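Local atomic coordinates of UTP--glucose-1-phosphate uridylyltransferase (PDB entry 6KNL), a protein that catalyses the transfer of a uridylyl group from UTP to alpha-D-glucose 1-phosphate, giving UDP-glucose and diphosphate. Residues K4-V9 / Q50-T55; I23-V28 / S57-I62; H111-A116 / K215-L220; P130-K135 / G253-C258. The protein carries 1 engineered substitution. All coordinates share one frame; numbering follows the deposited sequence.

Contact 1: K4-V9 / Q50-T55; sequences KAVLPV and QIILVT. With URI (uridine), chain C.
Lys4 and Gln50 run side by side from adjacent parallel strands, and their neighbours zip together in strict register up to Pro8 and Val54. Gln50 reaches over with its carbonyl OE1, which rests 3.2 Å from Lys4 CD, against the aliphatic stem and not the ammonium. The lysine, extended beyond CG, carries NZ onward to the backbone O of Val119. Among the apolar side chains on the same face, Val6 CG1 meets Val54 CG2 at 3.7 Å, the two valines crossing at a slant. On the other face Leu7 CG touches both Ile51 CG2 and Leu53 CD2 on the partner strand, 4.2 Å from each. Behind this first shell runs a ladder of five backbone bonds. Ala5 and Leu7 each give and accept; Leu7 N reaches Ile52 O at 2.8 Å, and Val9 N closes the series on Val54 O, again at 2.8 Å. Val9 CG2 lies between backbone N and carbonyl carbon (chi1 of CG1 -69°), which places it 3.7 Å from Thr55 CB. Helix 35-45 covers the Leu7 face, and with these strands it makes a beta-alpha-beta crossover of the nucleotide-binding, GT-A type. Pro8 O comes within 3.2 Å of uridine O3'. The chemistry is thus divided: five backbone hydrogen bonds and buried hydrocarbon fix the strands, while Pro8, a UTP-binding residue, turns its carbonyl to the ribose.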
loop_
_atom_site.group_PDB
_atom_site.type_symbol
_atom_site.label_atom_id
_atom_site.label_comp_id
_atom_site.label_asym_id
_atom_site.label_seq_id
_atom_site.Cartn_x
_atom_site.Cartn_y
_atom_site.Cartn_z
ATOM N N LYS A 4 -16.359 3.941 22.880
ATOM C CA LYS A 4 -14.900 4.159 22.662
ATOM C C LYS A 4 -14.235 2.844 22.243
ATOM O O LYS A 4 -14.572 1.811 22.824
ATOM C CB LYS A 4 -14.250 4.700 23.934
ATOM C CG LYS A 4 -14.951 5.907 24.521
ATOM C CD LYS A 4 -14.211 6.507 25.685
ATOM C CE LYS A 4 -14.904 7.732 26.241
ATOM N NZ LYS A 4 -14.073 8.379 27.279
ATOM N N ALA A 5 -13.332 2.894 21.264
ATOM C CA ALA A 5 -12.465 1.758 20.868
ATOM C C ALA A 5 -11.011 2.223 20.870
ATOM O O ALA A 5 -10.747 3.326 20.357
ATOM C CB ALA A 5 -12.854 1.235 19.513
ATOM N N VAL A 6 -10.114 1.404 21.426
ATOM C CA VAL A 6 -8.637 1.649 21.430
ATOM C C VAL A 6 -8.036 0.819 20.294
ATOM O O VAL A 6 -8.229 -0.413 20.335
ATOM C CB VAL A 6 -8.007 1.269 22.780
ATOM C CG1 VAL A 6 -6.495 1.368 22.757
ATOM C CG2 VAL A 6 -8.580 2.090 23.924
ATOM N N LEU A 7 -7.414 1.454 19.292
ATOM C CA LEU A 7 -6.623 0.709 18.273
ATOM C C LEU A 7 -5.157 0.950 18.599
ATOM O O LEU A 7 -4.683 2.079 18.487
ATOM C CB LEU A 7 -6.887 1.123 16.820
ATOM C CG LEU A 7 -8.282 1.548 16.386
ATOM C CD1 LEU A 7 -8.437 1.293 14.901
ATOM C CD2 LEU A 7 -9.412 0.879 17.143
ATOM N N PRO A 8 -4.422 -0.092 19.032
ATOM C CA PRO A 8 -2.988 0.014 19.251
ATOM C C PRO A 8 -2.253 -0.128 17.907
ATOM O O PRO A 8 -2.305 -1.179 17.313
ATOM C CB PRO A 8 -2.714 -1.117 20.250
ATOM C CG PRO A 8 -3.754 -2.162 19.944
ATOM C CD PRO A 8 -4.933 -1.432 19.339
ATOM N N VAL A 9 -1.615 0.953 17.463
ATOM C CA VAL A 9 -1.027 1.084 16.101
ATOM C C VAL A 9 0.430 1.575 16.190
ATOM O O VAL A 9 0.964 2.029 15.163
ATOM C CB VAL A 9 -1.908 2.016 15.245
ATOM C CG1 VAL A 9 -3.241 1.367 14.939
ATOM C CG2 VAL A 9 -2.118 3.385 15.871
ATOM N N GLN A 50 -15.794 7.215 19.269
ATOM C CA GLN A 50 -14.451 7.774 19.581
ATOM C C GLN A 50 -13.382 6.734 19.229
ATOM O O GLN A 50 -13.274 5.738 19.964
ATOM C CB GLN A 50 -14.362 8.205 21.045
ATOM C CG GLN A 50 -13.265 9.235 21.288
ATOM C CD GLN A 50 -13.005 9.497 22.749
ATOM O OE1 GLN A 50 -13.459 8.777 23.627
ATOM N NE2 GLN A 50 -12.261 10.553 23.023
ATOM N N ILE A 51 -12.642 6.954 18.137
ATOM C CA ILE A 51 -11.495 6.085 17.735
ATOM C C ILE A 51 -10.254 6.589 18.464
ATOM O O ILE A 51 -9.880 7.729 18.240
ATOM C CB ILE A 51 -11.297 6.068 16.209
ATOM C CG1 ILE A 51 -12.550 5.562 15.487
ATOM C CG2 ILE A 51 -10.070 5.254 15.831
ATOM C CD1 ILE A 51 -12.784 4.067 15.632
ATOM N N ILE A 52 -9.650 5.761 19.313
ATOM C CA ILE A 52 -8.424 6.129 20.083
ATOM C C ILE A 52 -7.231 5.365 19.497
ATOM O O ILE A 52 -7.082 4.169 19.782
ATOM C CB ILE A 52 -8.606 5.907 21.596
ATOM C CG1 ILE A 52 -9.906 6.545 22.096
ATOM C CG2 ILE A 52 -7.396 6.431 22.354
ATOM C CD1 ILE A 52 -10.302 6.145 23.502
ATOM N N LEU A 53 -6.441 6.055 18.678
ATOM C CA LEU A 53 -5.177 5.537 18.116
ATOM C C LEU A 53 -4.120 5.681 19.206
ATOM O O LEU A 53 -3.870 6.829 19.632
ATOM C CB LEU A 53 -4.795 6.320 16.856
ATOM C CG LEU A 53 -5.820 6.317 15.722
ATOM C CD1 LEU A 53 -5.365 7.200 14.573
ATOM C CD2 LEU A 53 -6.104 4.912 15.217
ATOM N N VAL A 54 -3.575 4.562 19.680
ATOM C CA VAL A 54 -2.312 4.563 20.464
ATOM C C VAL A 54 -1.221 4.414 19.416
ATOM O O VAL A 54 -1.186 3.346 18.801
ATOM C CB VAL A 54 -2.252 3.425 21.495
ATOM C CG1 VAL A 54 -0.941 3.433 22.245
ATOM C CG2 VAL A 54 -3.422 3.477 22.458
ATOM N N THR A 55 -0.407 5.438 19.184
ATOM C CA THR A 55 0.414 5.476 17.953
ATOM C C THR A 55 1.882 5.762 18.273
ATOM O O THR A 55 2.246 5.865 19.460
ATOM C CB THR A 55 -0.227 6.438 16.944
ATOM O OG1 THR A 55 0.345 6.208 15.650
ATOM C CG2 THR A 55 -0.101 7.880 17.375
HETATM N N1 URI C . 1.189 -2.907 19.415
HETATM C C2 URI C . 1.868 -3.980 19.971
HETATM N N3 URI C . 2.780 -3.663 20.942
HETATM C C4 URI C . 3.091 -2.405 21.404
HETATM C C5 URI C . 2.343 -1.341 20.785
HETATM C C6 URI C . 1.438 -1.619 19.830
HETATM O O2 URI C . 1.684 -5.139 19.629
HETATM O O4 URI C . 3.954 -2.300 22.277
HETATM C "C1'" URI C . 0.196 -3.225 18.366
HETATM C "C2'" URI C . 0.838 -3.632 17.032
HETATM C "C3'" URI C . -0.253 -4.550 16.460
HETATM C "C4'" URI C . -0.742 -5.291 17.715
HETATM O "O2'" URI C . 1.116 -2.532 16.187
HETATM O "O3'" URI C . -1.345 -3.870 15.849
HETATM O "O4'" URI C . -0.565 -4.335 18.803
HETATM C "C5'" URI C . -0.006 -6.613 17.974
HETATM O "O5'" URI C . -0.105 -7.066 19.318
#

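Contact 2: I23-V28 / S57-I62; sequences IPKEMV and SSKASI. With URI (uridine), chain C.
Ser58 opens the contact through its backbone, with O lying 3.9 Å from Pro24 CG. Lys59 follows, and its side chain slides past the proline ring in the opposite direction, CD packing 3.4 Å from Pro24 CB. A bend at chi2 (-86°) helps bring the amine to the Glu26 carboxylate, the two side chains meeting at about a right angle. There Lys59 NZ donates a salt-bridged hydrogen bond of 2.7 Å to the syn lone pair of Glu26 OE1; it is also bonded to the backbone O atoms of Val9 and Gly11. Ser61 OG touches both Pro24 CD and Met27 CG, 3.1 Å from the first and 3.4 Å from the second, while Ile23 of the second subunit packs against this serine. Ile62, in the first turn of helix 60-65, follows: its CD1 packs at a slant against the glutamate stem, 3.6 Å from Glu26 CB, and its CG1 lies 3.9 Å from Met27 SD. The other carboxylate oxygen, Glu26 OE2, forms a longer salt bridge of 3.4 Å with Lys25 NZ. That amine makes a weak hydrogen bond to uridine O3' and lies close to the bound triphosphate. Glu26 therefore links two lysines, a buried network that probably steadies substrate-binding Lys25 by tying it, through a second-shell carboxylate, to Lys59.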
loop_
_atom_site.group_PDB
_atom_site.type_symbol
_atom_site.label_atom_id
_atom_site.label_comp_id
_atom_site.label_asym_id
_atom_site.label_seq_id
_atom_site.Cartn_x
_atom_site.Cartn_y
_atom_site.Cartn_z
ATOM N N ILE A 23 6.332 3.427 5.342
ATOM C CA ILE A 23 4.926 3.844 5.660
ATOM C C ILE A 23 4.427 2.882 6.726
ATOM O O ILE A 23 4.886 1.756 6.757
ATOM C CB ILE A 23 3.974 3.793 4.434
ATOM C CG1 ILE A 23 3.547 2.345 4.159
ATOM C CG2 ILE A 23 4.575 4.480 3.212
ATOM C CD1 ILE A 23 2.908 2.099 2.826
ATOM N N PRO A 24 3.427 3.234 7.559
ATOM C CA PRO A 24 2.918 2.296 8.556
ATOM C C PRO A 24 2.275 1.052 7.931
ATOM O O PRO A 24 1.626 1.178 6.921
ATOM C CB PRO A 24 1.848 3.125 9.279
ATOM C CG PRO A 24 2.256 4.552 9.041
ATOM C CD PRO A 24 2.731 4.528 7.605
ATOM N N LYS A 25 2.422 -0.107 8.573
ATOM C CA LYS A 25 1.795 -1.382 8.122
ATOM C C LYS A 25 0.288 -1.165 7.939
ATOM O O LYS A 25 -0.303 -1.868 7.105
ATOM C CB LYS A 25 2.045 -2.520 9.121
ATOM C CG LYS A 25 1.354 -2.364 10.476
ATOM C CD LYS A 25 2.104 -2.977 11.654
ATOM C CE LYS A 25 1.407 -2.792 12.994
ATOM N NZ LYS A 25 0.123 -3.538 13.068
ATOM N N GLU A 26 -0.290 -0.236 8.706
ATOM C CA GLU A 26 -1.749 0.005 8.789
ATOM C C GLU A 26 -2.217 0.720 7.530
ATOM O O GLU A 26 -3.424 0.712 7.285
ATOM C CB GLU A 26 -2.104 0.876 9.989
ATOM C CG GLU A 26 -1.933 0.177 11.323
ATOM C CD GLU A 26 -0.556 0.333 11.948
ATOM O OE1 GLU A 26 0.338 0.967 11.311
ATOM O OE2 GLU A 26 -0.372 -0.187 13.065
ATOM N N MET A 27 -1.292 1.312 6.781
ATOM C CA MET A 27 -1.588 2.044 5.524
ATOM C C MET A 27 -1.296 1.171 4.297
ATOM O O MET A 27 -1.365 1.692 3.167
ATOM C CB MET A 27 -0.756 3.327 5.465
ATOM C CG MET A 27 -1.051 4.271 6.622
ATOM S SD MET A 27 -2.792 4.750 6.695
ATOM C CE MET A 27 -2.908 5.691 5.178
ATOM N N VAL A 28 -0.993 -0.111 4.487
ATOM C CA VAL A 28 -0.839 -1.074 3.354
ATOM C C VAL A 28 -2.136 -1.093 2.535
ATOM O O VAL A 28 -3.225 -1.333 3.129
ATOM C CB VAL A 28 -0.466 -2.484 3.846
ATOM C CG1 VAL A 28 0.987 -2.483 4.268
ATOM N N SER A 57 5.573 7.905 16.533
ATOM C CA SER A 57 6.027 9.161 15.881
ATOM C C SER A 57 6.183 9.004 14.364
ATOM O O SER A 57 6.371 10.035 13.717
ATOM C CB SER A 57 7.326 9.652 16.484
ATOM O OG SER A 57 8.374 8.736 16.233
ATOM N N SER A 58 6.163 7.788 13.821
ATOM C CA SER A 58 6.316 7.533 12.361
ATOM C C SER A 58 4.952 7.328 11.687
ATOM O O SER A 58 4.944 6.927 10.530
ATOM C CB SER A 58 7.225 6.342 12.113
ATOM O OG SER A 58 6.576 5.107 12.406
ATOM N N LYS A 59 3.837 7.556 12.385
ATOM C CA LYS A 59 2.513 7.029 11.948
ATOM C C LYS A 59 1.507 8.164 11.700
ATOM O O LYS A 59 0.290 7.877 11.758
ATOM C CB LYS A 59 1.965 6.046 12.987
ATOM C CG LYS A 59 2.897 4.905 13.369
ATOM C CD LYS A 59 2.819 3.719 12.460
ATOM C CE LYS A 59 3.368 2.467 13.102
ATOM N NZ LYS A 59 2.509 1.298 12.820
ATOM N N ALA A 60 2.011 9.367 11.408
ATOM C CA ALA A 60 1.248 10.573 11.004
ATOM C C ALA A 60 0.264 10.228 9.877
ATOM O O ALA A 60 -0.876 10.655 9.959
ATOM C CB ALA A 60 2.187 11.670 10.577
ATOM N N SER A 61 0.685 9.465 8.873
ATOM C CA SER A 61 -0.150 9.130 7.689
ATOM C C SER A 61 -1.475 8.474 8.123
ATOM O O SER A 61 -2.495 8.725 7.474
ATOM C CB SER A 61 0.615 8.295 6.716
ATOM O OG SER A 61 0.817 6.996 7.231
ATOM N N ILE A 62 -1.501 7.689 9.196
ATOM C CA ILE A 62 -2.779 7.115 9.719
ATOM C C ILE A 62 -3.686 8.268 10.137
ATOM O O ILE A 62 -4.834 8.263 9.727
ATOM C CB ILE A 62 -2.572 6.144 10.897
ATOM C CG1 ILE A 62 -1.835 4.876 10.466
ATOM C CG2 ILE A 62 -3.908 5.819 11.557
ATOM C CD1 ILE A 62 -1.404 3.981 11.612
HETATM N N1 URI C . 1.189 -2.907 19.415
HETATM C C2 URI C . 1.868 -3.980 19.971
HETATM N N3 URI C . 2.780 -3.663 20.942
HETATM C C4 URI C . 3.091 -2.405 21.404
HETATM C C5 URI C . 2.343 -1.341 20.785
HETATM C C6 URI C . 1.438 -1.619 19.830
HETATM O O2 URI C . 1.684 -5.139 19.629
HETATM O O4 URI C . 3.954 -2.300 22.277
HETATM C "C1'" URI C . 0.196 -3.225 18.366
HETATM C "C2'" URI C . 0.838 -3.632 17.032
HETATM C "C3'" URI C . -0.253 -4.550 16.460
HETATM C "C4'" URI C . -0.742 -5.291 17.715
HETATM O "O2'" URI C . 1.116 -2.532 16.187
HETATM O "O3'" URI C . -1.345 -3.870 15.849
HETATM O "O4'" URI C . -0.565 -4.335 18.803
HETATM C "C5'" URI C . -0.006 -6.613 17.974
HETATM O "O5'" URI C . -0.105 -7.066 19.318
#

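Contact 3: H111-A116 / K215-L220; sequences HAVLCA and KIMQLL
Val113 O accepts the backbone bond from Ala116 N (3.1 Å), and across the helix interface the thioether end of Met217 packs against the same oxygen. Met217 CE stands 3.3 Å from Val113 O, with SD a little farther off. With CG of the methionine anti to the carbonyl carbon (chi1 -67°), a bend at chi2 (-69°) carries its end to the partner helix, where it crosses the valine at about a right angle. CE also touches Val113 CG1, whose other neighbour is Leu220 CD1 at 3.5 Å; one branch of the valine thus serves both residues of the opposing helix. Leu114 lays its two methyls against the same helix, CD1 3.6 Å from Met217 O and CD2 near the backbone of Leu220. No hydrogen bond joins the two segments. Their short helix axes approach to 9.5 Å at 126° between directions. Helix 109-115 sits on the central sheet, Ala112 and Cys115 against Val54 and Val113 against Val127, while Met217 reaches Phe125 and Leu220 packs on Ala236 of helix 233-240.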
loop_
_atom_site.group_PDB
_atom_site.type_symbol
_atom_site.label_atom_id
_atom_site.label_comp_id
_atom_site.label_asym_id
_atom_site.label_seq_id
_atom_site.Cartn_x
_atom_site.Cartn_y
_atom_site.Cartn_z
ATOM N N HIS A 111 0.610 -2.630 27.445
ATOM C CA HIS A 111 1.182 -1.290 27.757
ATOM C C HIS A 111 0.551 -0.262 26.821
ATOM O O HIS A 111 0.315 0.865 27.261
ATOM C CB HIS A 111 2.707 -1.305 27.644
ATOM C CG HIS A 111 3.356 -0.004 27.970
ATOM N ND1 HIS A 111 3.700 0.919 26.992
ATOM C CD2 HIS A 111 3.763 0.520 29.148
ATOM C CE1 HIS A 111 4.271 1.963 27.561
ATOM N NE2 HIS A 111 4.323 1.742 28.881
ATOM N N ALA A 112 0.297 -0.659 25.574
ATOM C CA ALA A 112 -0.361 0.188 24.562
ATOM C C ALA A 112 -1.768 0.542 25.064
ATOM O O ALA A 112 -2.054 1.746 25.158
ATOM C CB ALA A 112 -0.382 -0.509 23.229
ATOM N N VAL A 113 -2.593 -0.447 25.434
ATOM C CA VAL A 113 -3.948 -0.201 26.016
ATOM C C VAL A 113 -3.796 0.765 27.200
ATOM O O VAL A 113 -4.583 1.711 27.309
ATOM C CB VAL A 113 -4.656 -1.501 26.438
ATOM C CG1 VAL A 113 -5.757 -1.232 27.450
ATOM C CG2 VAL A 113 -5.216 -2.267 25.247
ATOM N N LEU A 114 -2.791 0.572 28.047
ATOM C CA LEU A 114 -2.625 1.389 29.270
ATOM C C LEU A 114 -2.391 2.856 28.882
ATOM O O LEU A 114 -2.809 3.747 29.640
ATOM C CB LEU A 114 -1.470 0.825 30.107
ATOM C CG LEU A 114 -1.235 1.527 31.445
ATOM C CD1 LEU A 114 -2.550 1.794 32.174
ATOM C CD2 LEU A 114 -0.293 0.720 32.317
ATOM N N CYS A 115 -1.740 3.111 27.751
ATOM C CA CYS A 115 -1.421 4.486 27.260
ATOM C C CYS A 115 -2.704 5.296 26.997
ATOM O O CYS A 115 -2.644 6.526 27.092
ATOM C CB CYS A 115 -0.544 4.426 26.017
ATOM S SG CYS A 115 1.101 3.733 26.344
ATOM N N ALA A 116 -3.827 4.621 26.741
ATOM C CA ALA A 116 -5.167 5.210 26.525
ATOM C C ALA A 116 -5.943 5.392 27.833
ATOM O O ALA A 116 -7.107 5.780 27.738
ATOM C CB ALA A 116 -5.953 4.320 25.599
ATOM N N LYS A 215 -11.913 -0.883 34.565
ATOM C CA LYS A 215 -11.215 -1.616 35.660
ATOM C C LYS A 215 -9.873 -2.180 35.164
ATOM O O LYS A 215 -8.907 -2.159 35.951
ATOM C CB LYS A 215 -12.124 -2.749 36.162
ATOM C CG LYS A 215 -12.018 -3.096 37.642
ATOM C CD LYS A 215 -12.856 -4.301 38.069
ATOM C CE LYS A 215 -14.341 -4.154 37.785
ATOM N NZ LYS A 215 -15.168 -4.905 38.762
ATOM N N ILE A 216 -9.839 -2.695 33.926
ATOM C CA ILE A 216 -8.654 -3.333 33.265
ATOM C C ILE A 216 -7.446 -2.389 33.287
ATOM O O ILE A 216 -6.313 -2.886 33.342
ATOM C CB ILE A 216 -8.990 -3.755 31.818
ATOM C CG1 ILE A 216 -8.091 -4.886 31.324
ATOM C CG2 ILE A 216 -8.947 -2.572 30.864
ATOM C CD1 ILE A 216 -8.439 -6.234 31.907
ATOM N N MET A 217 -7.674 -1.082 33.194
ATOM C CA MET A 217 -6.590 -0.065 33.206
ATOM C C MET A 217 -5.827 -0.168 34.537
ATOM O O MET A 217 -4.575 -0.133 34.510
ATOM C CB MET A 217 -7.147 1.354 33.014
ATOM C CG MET A 217 -7.739 1.600 31.629
ATOM S SD MET A 217 -6.482 1.637 30.322
ATOM C CE MET A 217 -7.537 1.639 28.878
ATOM N N GLN A 218 -6.551 -0.304 35.652
ATOM C CA GLN A 218 -5.964 -0.453 37.016
ATOM C C GLN A 218 -5.218 -1.782 37.091
ATOM O O GLN A 218 -4.150 -1.846 37.715
ATOM C CB GLN A 218 -7.047 -0.420 38.092
ATOM C CG GLN A 218 -7.233 0.949 38.722
ATOM C CD GLN A 218 -7.651 1.986 37.712
ATOM O OE1 GLN A 218 -8.608 1.790 36.964
ATOM N NE2 GLN A 218 -6.930 3.101 37.698
ATOM N N LEU A 219 -5.772 -2.801 36.453
ATOM C CA LEU A 219 -5.180 -4.158 36.437
ATOM C C LEU A 219 -3.905 -4.167 35.582
ATOM O O LEU A 219 -2.980 -4.892 35.967
ATOM C CB LEU A 219 -6.227 -5.149 35.925
ATOM C CG LEU A 219 -7.439 -5.337 36.837
ATOM C CD1 LEU A 219 -8.489 -6.211 36.167
ATOM C CD2 LEU A 219 -7.023 -5.935 38.173
ATOM N N LEU A 220 -3.845 -3.402 34.483
ATOM C CA LEU A 220 -2.612 -3.285 33.643
ATOM C C LEU A 220 -1.508 -2.560 34.423
ATOM O O LEU A 220 -0.335 -2.913 34.253
ATOM C CB LEU A 220 -2.922 -2.569 32.326
ATOM C CG LEU A 220 -3.628 -3.455 31.304
ATOM C CD1 LEU A 220 -4.434 -2.623 30.321
ATOM C CD2 LEU A 220 -2.628 -4.337 30.587
#

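Contact 4: P130-K135 / G253-C258; sequences PDVLVK and GQTFDC. With URI (uridine), chain C.
Phe256 presents a ring edge to Lys135, whose CB lies in the ring plane, 4.0 Å from CE1; the ring also meets that of His270 with planes at about 45°. Beside it the Gln254 and Lys135 side chains run side by side, yet NE2 and NZ, both donors, form no bond. Around these groups the strands are joined by two hydrogen-bonded pairs. Leu133 N reaches Phe256 O in the carbonyl plane at 2.8 Å, and Lys135 N meets Gln254 O almost straight, at 179°. At the loop end Cys258 N holds Asp131 O, while its SG packs 3.6 Å from Leu133 CG. This probably helps position Asp131, whose OD1 accepts a 2.7 Å bond from uridine O3'. Asp131 OD2 stands 4.4 Å from Asp257 OD1, and Asp257 is salt-bridged through OD2 to Arg15. The two-stranded antiparallel ribbon has Leu133 against Val39 of helix 35-45 and Tyr271 of helix 261-274; its other face, with Val132 and Thr255, lies on Val207 of strand 204-207.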
loop_
_atom_site.group_PDB
_atom_site.type_symbol
_atom_site.label_atom_id
_atom_site.label_comp_id
_atom_site.label_asym_id
_atom_site.label_seq_id
_atom_site.Cartn_x
_atom_site.Cartn_y
_atom_site.Cartn_z
ATOM N N PRO A 130 -5.516 -3.745 14.747
ATOM C CA PRO A 130 -5.753 -3.368 13.357
ATOM C C PRO A 130 -5.043 -4.227 12.300
ATOM O O PRO A 130 -5.416 -4.136 11.155
ATOM C CB PRO A 130 -5.211 -1.939 13.335
ATOM C CG PRO A 130 -4.074 -1.999 14.322
ATOM C CD PRO A 130 -4.625 -2.827 15.459
ATOM N N ASP A 131 -4.058 -5.040 12.675
ATOM C CA ASP A 131 -3.396 -5.944 11.691
ATOM C C ASP A 131 -4.416 -7.008 11.254
ATOM O O ASP A 131 -4.313 -7.454 10.107
ATOM C CB ASP A 131 -2.028 -6.485 12.142
ATOM C CG ASP A 131 -1.826 -6.700 13.636
ATOM O OD1 ASP A 131 -2.398 -5.916 14.432
ATOM O OD2 ASP A 131 -1.090 -7.655 14.004
ATOM N N VAL A 132 -5.416 -7.327 12.085
ATOM C CA VAL A 132 -6.508 -8.298 11.755
ATOM C C VAL A 132 -7.684 -7.574 11.088
ATOM O O VAL A 132 -8.194 -6.623 11.690
ATOM C CB VAL A 132 -7.002 -9.057 12.999
ATOM C CG1 VAL A 132 -8.034 -10.122 12.629
ATOM C CG2 VAL A 132 -5.846 -9.662 13.788
ATOM N N LEU A 133 -8.123 -8.060 9.922
ATOM C CA LEU A 133 -9.372 -7.644 9.231
ATOM C C LEU A 133 -10.479 -8.668 9.495
ATOM O O LEU A 133 -10.175 -9.854 9.514
ATOM C CB LEU A 133 -9.108 -7.557 7.728
ATOM C CG LEU A 133 -8.174 -6.449 7.244
ATOM C CD1 LEU A 133 -8.519 -6.091 5.804
ATOM C CD2 LEU A 133 -8.247 -5.206 8.121
ATOM N N VAL A 134 -11.724 -8.210 9.636
ATOM C CA VAL A 134 -12.925 -9.060 9.898
ATOM C C VAL A 134 -13.972 -8.809 8.808
ATOM O O VAL A 134 -14.424 -7.665 8.682
ATOM C CB VAL A 134 -13.509 -8.773 11.293
ATOM C CG1 VAL A 134 -14.690 -9.679 11.604
ATOM C CG2 VAL A 134 -12.450 -8.878 12.381
ATOM N N LYS A 135 -14.358 -9.851 8.073
ATOM C CA LYS A 135 -15.375 -9.780 6.992
ATOM C C LYS A 135 -16.657 -10.483 7.461
ATOM O O LYS A 135 -16.557 -11.598 8.003
ATOM C CB LYS A 135 -14.822 -10.432 5.724
ATOM C CG LYS A 135 -14.983 -9.607 4.457
ATOM C CD LYS A 135 -14.652 -10.363 3.182
ATOM C CE LYS A 135 -15.761 -11.290 2.722
ATOM N NZ LYS A 135 -15.440 -12.724 2.940
ATOM N N GLY A 253 -18.354 -14.396 11.135
ATOM C CA GLY A 253 -17.562 -14.027 9.945
ATOM C C GLY A 253 -16.177 -14.654 9.965
ATOM O O GLY A 253 -15.968 -15.593 10.733
ATOM N N GLN A 254 -15.250 -14.096 9.182
ATOM C CA GLN A 254 -13.934 -14.691 8.831
ATOM C C GLN A 254 -12.852 -13.619 8.993
ATOM O O GLN A 254 -13.151 -12.466 8.651
ATOM C CB GLN A 254 -14.054 -15.231 7.405
ATOM C CG GLN A 254 -12.734 -15.497 6.687
ATOM C CD GLN A 254 -12.992 -16.000 5.286
ATOM O OE1 GLN A 254 -12.403 -16.993 4.841
ATOM N NE2 GLN A 254 -13.908 -15.329 4.594
ATOM N N THR A 255 -11.657 -13.979 9.491
ATOM C CA THR A 255 -10.513 -13.046 9.719
ATOM C C THR A 255 -9.468 -13.138 8.602
ATOM O O THR A 255 -9.438 -14.156 7.888
ATOM C CB THR A 255 -9.801 -13.283 11.057
ATOM O OG1 THR A 255 -9.412 -14.651 11.183
ATOM C CG2 THR A 255 -10.665 -12.898 12.233
ATOM N N PHE A 256 -8.649 -12.084 8.485
ATOM C CA PHE A 256 -7.425 -12.003 7.644
ATOM C C PHE A 256 -6.333 -11.253 8.400
ATOM O O PHE A 256 -6.581 -10.143 8.889
ATOM C CB PHE A 256 -7.660 -11.275 6.322
ATOM C CG PHE A 256 -8.827 -11.815 5.558
ATOM C CD1 PHE A 256 -10.104 -11.367 5.826
ATOM C CD2 PHE A 256 -8.659 -12.821 4.628
ATOM C CE1 PHE A 256 -11.188 -11.884 5.136
ATOM C CE2 PHE A 256 -9.740 -13.326 3.931
ATOM C CZ PHE A 256 -11.006 -12.860 4.192
ATOM N N ASP A 257 -5.145 -11.852 8.440
ATOM C CA ASP A 257 -3.973 -11.308 9.163
ATOM C C ASP A 257 -3.074 -10.599 8.144
ATOM O O ASP A 257 -2.263 -11.277 7.476
ATOM C CB ASP A 257 -3.290 -12.419 9.954
ATOM C CG ASP A 257 -2.079 -11.947 10.729
ATOM O OD1 ASP A 257 -1.957 -10.727 10.941
ATOM O OD2 ASP A 257 -1.260 -12.811 11.107
ATOM N N CYS A 258 -3.260 -9.283 8.023
ATOM C CA CYS A 258 -2.444 -8.355 7.199
ATOM C C CYS A 258 -1.148 -8.013 7.943
ATOM O O CYS A 258 -0.706 -6.840 7.870
ATOM C CB CYS A 258 -3.234 -7.088 6.890
ATOM S SG CYS A 258 -4.856 -7.435 6.163
HETATM N N1 URI C . 1.189 -2.907 19.415
HETATM C C2 URI C . 1.868 -3.980 19.971
HETATM N N3 URI C . 2.780 -3.663 20.942
HETATM C C4 URI C . 3.091 -2.405 21.404
HETATM C C5 URI C . 2.343 -1.341 20.785
HETATM C C6 URI C . 1.438 -1.619 19.830
HETATM O O2 URI C . 1.684 -5.139 19.629
HETATM O O4 URI C . 3.954 -2.300 22.277
HETATM C "C1'" URI C . 0.196 -3.225 18.366
HETATM C "C2'" URI C . 0.838 -3.632 17.032
HETATM C "C3'" URI C . -0.253 -4.550 16.460
HETATM C "C4'" URI C . -0.742 -5.291 17.715
HETATM O "O2'" URI C . 1.116 -2.532 16.187
HETATM O "O3'" URI C . -1.345 -3.870 15.849
HETATM O "O4'" URI C . -0.565 -4.335 18.803
HETATM C "C5'" URI C . -0.006 -6.613 17.974
HETATM O "O5'" URI C . -0.105 -7.066 19.318
#

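Contacts 1, 2 and 4 converge on the uridine from separate parts of the GT-A fold, their centres 14 to 18 Å apart. Contact 1 lies in the parallel part of the large sheet, and helix 109-115 covers one face of it; the centres of contacts 1 and 3 are 13 Å apart. Contact 3 comes no nearer to contact 4 than about 9 Å between nearest atoms. Strand 50-55 leads directly into helix 60-65 of contact 2, and contact 4 touches contact 1 through Pro130. Along the chain, contacts 1 and 2 interlock, as do contacts 3 and 4, the second pair following the first. Sequence-distant segments thus assemble one nucleotide site beside the large sheet, with contact 4 in a separate two-stranded ribbon.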